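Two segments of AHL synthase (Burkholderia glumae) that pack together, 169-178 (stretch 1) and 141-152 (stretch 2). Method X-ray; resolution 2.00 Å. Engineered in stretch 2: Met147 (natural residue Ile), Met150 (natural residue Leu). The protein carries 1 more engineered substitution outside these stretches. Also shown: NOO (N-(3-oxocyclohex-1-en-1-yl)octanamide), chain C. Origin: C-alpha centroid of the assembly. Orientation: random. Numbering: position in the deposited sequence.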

# COMPACT_ATOMS: atom_id res chain seq x y z
N GLY A 169 19.59 3.61 4.88
CA GLY A 169 19.30 4.07 6.23
C GLY A 169 17.90 3.87 6.77
O GLY A 169 17.61 4.29 7.88
N ARG A 170 17.02 3.22 6.00
CA ARG A 170 15.64 2.98 6.47
C ARG A 170 15.35 1.50 6.66
O ARG A 170 15.35 0.73 5.70
CB ARG A 170 14.63 3.57 5.48
CG ARG A 170 14.56 5.10 5.48
CD ARG A 170 13.46 5.60 4.54
NE ARG A 170 13.88 5.61 3.14
CZ ARG A 170 14.92 6.31 2.69
NH1 ARG A 170 15.63 7.06 3.53
NH2 ARG A 170 15.25 6.27 1.40
N MET A 171 15.08 1.10 7.90
CA MET A 171 14.80 -0.30 8.20
C MET A 171 13.45 -0.71 7.62
O MET A 171 12.42 -0.12 7.94
CB MET A 171 14.79 -0.53 9.71
CG MET A 171 14.72 -2.00 10.12
SD MET A 171 16.23 -2.96 9.74
CE MET A 171 17.42 -2.08 10.74
N VAL A 172 13.47 -1.74 6.78
CA VAL A 172 12.25 -2.25 6.15
C VAL A 172 12.26 -3.77 6.12
O VAL A 172 13.28 -4.41 6.41
CB VAL A 172 12.12 -1.75 4.69
CG1 VAL A 172 12.24 -0.23 4.63
CG2 VAL A 172 13.17 -2.41 3.81
N VAL A 173 11.12 -4.35 5.77
CA VAL A 173 11.01 -5.79 5.71
C VAL A 173 9.86 -6.19 4.80
O VAL A 173 8.86 -5.49 4.72
CB VAL A 173 10.77 -6.39 7.12
CG1 VAL A 173 9.40 -5.97 7.65
CG2 VAL A 173 10.91 -7.89 7.08
N ALA A 174 10.02 -7.31 4.10
CA ALA A 174 8.96 -7.79 3.23
C ALA A 174 7.91 -8.30 4.22
O ALA A 174 8.22 -9.09 5.11
CB ALA A 174 9.46 -8.92 2.35
N CYS A 175 6.67 -7.84 4.06
CA CYS A 175 5.62 -8.21 5.01
C CYS A 175 4.35 -8.79 4.41
O CYS A 175 3.86 -8.33 3.37
CB CYS A 175 5.28 -6.96 5.84
SG CYS A 175 4.08 -7.11 7.19
N TRP A 176 3.84 -9.83 5.06
CA TRP A 176 2.60 -10.49 4.67
C TRP A 176 1.50 -9.98 5.59
O TRP A 176 1.76 -9.62 6.74
CB TRP A 176 2.64 -12.00 4.90
CG TRP A 176 3.48 -12.86 4.02
CD1 TRP A 176 4.64 -13.50 4.35
CD2 TRP A 176 3.17 -13.27 2.68
NE1 TRP A 176 5.06 -14.29 3.32
CE2 TRP A 176 4.18 -14.17 2.28
CE3 TRP A 176 2.13 -12.98 1.79
CZ2 TRP A 176 4.19 -14.78 1.01
CZ3 TRP A 176 2.13 -13.58 0.53
CH2 TRP A 176 3.16 -14.47 0.16
N ILE A 177 0.28 -9.95 5.09
CA ILE A 177 -0.89 -9.60 5.89
C ILE A 177 -1.93 -10.63 5.45
O ILE A 177 -2.37 -10.61 4.29
CB ILE A 177 -1.45 -8.19 5.60
CG1 ILE A 177 -0.57 -7.12 6.24
CG2 ILE A 177 -2.85 -8.08 6.18
CD1 ILE A 177 -1.12 -5.71 6.09
N ASP A 178 -2.28 -11.55 6.34
CA ASP A 178 -3.27 -12.57 6.01
C ASP A 178 -4.67 -12.00 6.14
O ASP A 178 -5.03 -11.46 7.18
CB ASP A 178 -3.17 -13.79 6.95
CG ASP A 178 -1.95 -14.65 6.66
OD1 ASP A 178 -1.27 -14.41 5.65
OD2 ASP A 178 -1.70 -15.59 7.45
C1 NOO C . 5.55 4.98 5.98
O1 NOO C . 5.84 4.96 7.17
C2 NOO C . 5.29 3.72 5.18
C3 NOO C . 5.56 3.63 3.80
C4 NOO C . 5.95 4.93 3.07
C5 NOO C . 5.31 6.24 3.68
C6 NOO C . 5.48 6.35 5.23
N7 NOO C . 5.53 2.40 3.01
C8 NOO C . 5.02 2.04 1.74
O8 NOO C . 5.26 2.65 0.70
C9 NOO C . 4.10 0.81 1.60
C10 NOO C . 3.97 -0.20 2.77
C11 NOO C . 3.64 -1.61 2.21
C12 NOO C . 2.63 -2.37 3.09
C13 NOO C . 2.43 -3.81 2.57
C14 NOO C . 2.12 -4.79 3.72
C15 NOO C . 1.68 -6.16 3.19
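Stretch 2 (141-152) GVTFCSMERMFR

The contact between these two segments of AHL synthase is an antiparallel pairing of β-strands that gives way, at one end, to a helix folded against the same strand, so that backbone hydrogen bonds fix the register and apolar side chains fill the space that remains. It illustrates a general principle: a strand that has been paired through its backbone can hand its chain over to a helix without losing the ladder, provided the first helical amide is still free to bond across.

Stretch 1 is extended from Arg170 to Asp178. Stretch 2 is extended from Gly141 to Phe144 and helical from Cys145 onward, with Phe144 at the N-cap position. The two strands run in opposing senses but are far from exactly antiparallel: their axes cross at 124° and approach to 4.5 Å. The helix axis keeps 7.5 Å from the strand of stretch 1, and its direction makes 55° with it.

The register pairs Cys175 with Gly141, Ala174 with Val142, Val173 with Thr143 and Val172 with Phe144. In the central hydrogen-bonded pair, Val173 N donates to Thr143 O at 2.9 Å and Thr143 N returns a bond to Val173 O, also at 2.9 Å. At the next such pair Cys175 N reaches Gly141 O at 2.8 Å, whereas the bond from Gly141 N to Cys175 O, 3.0 Å long, is weak because its angle is only 134°. The intervening pair, Ala174 and Val142, is not hydrogen-bonded, and their CA atoms accordingly lie closer, at 4.3 Å. Where the helix begins, Cys145 N still bonds to Met171 O at 3.0 Å, which carries the ladder one step past the strand. A water extends this junction, donating to Met171 O at 2.6 Å and accepting from Ser146 N at 3.2 Å.

Side chains sort by the alternation of the strands. Val173, Cys175 and Thr143 share one face, where Cys175 CB packs 3.3 Å from Thr143 CG2. On the same side the helix closes in: Val173 CG1 lies 4.1 Å from Cys145 SG and 3.7 Å from Glu148 OE2, while Ile177 CD1 sits over one face of the Phe151 ring, 3.9 Å from its CE2. The side chain of Val172 packs against two residues of the opposite strand, its CG2 3.8 Å from Val142 CG1 and its CG1 3.7 Å from Phe144 CD1, while its CA lies 3.3 Å from Thr143 O. The CA-to-CB bonds of Val172 and Phe144 diverge, yet the side chains still meet.

The bound octanamide compound shares this environment. Its acyl tail runs by the Thr143 and Cys175 face, with Thr143 CG2 3.4 Å from NOO C12 and Cys175 O 3.1 Å from NOO C15. Gly141 leaves room here that a side chain would take, since an ideal CB would come within 2.8 Å of NOO C13. The pairing of the strands thus also shapes a wall of the ligand site.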

# COMPACT_ATOMS: atom_id res chain seq x y z
N GLY A 141 4.16 -6.99 0.65
CA GLY A 141 4.79 -5.74 0.28
C GLY A 141 5.91 -5.31 1.21
O GLY A 141 5.97 -5.73 2.37
N VAL A 142 6.80 -4.48 0.70
CA VAL A 142 7.91 -3.99 1.50
C VAL A 142 7.35 -2.90 2.40
O VAL A 142 6.74 -1.94 1.92
CB VAL A 142 9.02 -3.40 0.62
CG1 VAL A 142 10.15 -2.88 1.48
CG2 VAL A 142 9.53 -4.46 -0.34
N THR A 143 7.56 -3.05 3.70
CA THR A 143 7.05 -2.07 4.64
C THR A 143 8.12 -1.63 5.61
O THR A 143 8.96 -2.43 6.02
CB THR A 143 5.87 -2.65 5.45
OG1 THR A 143 6.35 -3.12 6.71
CG2 THR A 143 5.25 -3.82 4.72
N PHE A 144 8.09 -0.35 5.98
CA PHE A 144 9.04 0.17 6.95
C PHE A 144 8.73 -0.62 8.22
O PHE A 144 7.56 -0.93 8.48
CB PHE A 144 8.78 1.66 7.19
CG PHE A 144 9.12 2.54 6.02
CD1 PHE A 144 9.26 2.02 4.74
CD2 PHE A 144 9.26 3.91 6.20
CE1 PHE A 144 9.54 2.86 3.66
CE2 PHE A 144 9.54 4.75 5.13
CZ PHE A 144 9.68 4.23 3.86
N CYS A 145 9.74 -0.96 9.01
CA CYS A 145 9.46 -1.72 10.22
C CYS A 145 8.59 -0.90 11.17
O CYS A 145 7.81 -1.45 11.93
CB CYS A 145 10.77 -2.14 10.90
SG CYS A 145 11.60 -3.49 10.03
N SER A 146 8.71 0.42 11.12
CA SER A 146 7.90 1.26 11.99
C SER A 146 6.43 1.10 11.64
O SER A 146 5.56 1.13 12.51
CB SER A 146 8.32 2.73 11.85
OG SER A 146 8.22 3.16 10.51
N MET A 147 6.15 0.91 10.35
CA MET A 147 4.79 0.71 9.87
C MET A 147 4.35 -0.70 10.26
O MET A 147 3.20 -0.93 10.61
CB MET A 147 4.73 0.87 8.35
CG MET A 147 3.35 0.71 7.74
SD MET A 147 2.13 1.84 8.43
CE MET A 147 2.49 3.31 7.52
N GLU A 148 5.29 -1.64 10.20
CA GLU A 148 5.02 -3.02 10.58
C GLU A 148 4.55 -3.06 12.03
O GLU A 148 3.66 -3.83 12.38
CB GLU A 148 6.29 -3.88 10.46
CG GLU A 148 6.13 -5.30 11.00
CD GLU A 148 7.44 -6.07 11.06
OE1 GLU A 148 8.40 -5.54 11.66
OE2 GLU A 148 7.50 -7.19 10.53
N ARG A 149 5.17 -2.24 12.87
CA ARG A 149 4.81 -2.18 14.27
C ARG A 149 3.40 -1.63 14.46
O ARG A 149 2.69 -2.06 15.36
CB ARG A 149 5.83 -1.35 15.05
CG ARG A 149 7.19 -2.02 15.14
CD ARG A 149 8.07 -1.38 16.20
NE ARG A 149 8.58 -0.07 15.81
CZ ARG A 149 9.57 0.12 14.94
NH1 ARG A 149 10.16 -0.92 14.36
NH2 ARG A 149 9.98 1.35 14.67
N MET A 150 2.99 -0.69 13.62
CA MET A 150 1.64 -0.14 13.73
C MET A 150 0.62 -1.19 13.32
O MET A 150 -0.47 -1.27 13.90
CB MET A 150 1.48 1.12 12.89
CG MET A 150 2.17 2.34 13.49
SD MET A 150 1.89 3.84 12.53
CE MET A 150 3.27 3.74 11.35
N PHE A 151 0.96 -1.99 12.31
CA PHE A 151 0.07 -3.06 11.85
C PHE A 151 -0.14 -4.02 13.02
O PHE A 151 -1.25 -4.45 13.28
CB PHE A 151 0.68 -3.82 10.67
CG PHE A 151 0.67 -3.06 9.36
CD1 PHE A 151 -0.09 -1.91 9.21
CD2 PHE A 151 1.41 -3.53 8.28
CE1 PHE A 151 -0.12 -1.23 7.98
CE2 PHE A 151 1.39 -2.86 7.05
CZ PHE A 151 0.63 -1.71 6.90
N ARG A 152 0.95 -4.35 13.71
CA ARG A 152 0.87 -5.25 14.85
C ARG A 152 -0.04 -4.65 15.92
O ARG A 152 -0.91 -5.34 16.46
CB ARG A 152 2.26 -5.50 15.44
CG ARG A 152 3.17 -6.31 14.52
CD ARG A 152 4.57 -6.48 15.10
NE ARG A 152 5.40 -7.33 14.26
CZ ARG A 152 6.71 -7.52 14.43
NH1 ARG A 152 7.35 -6.91 15.42
NH2 ARG A 152 7.38 -8.31 13.60
O HOH W 1 11.36 1.51 9.64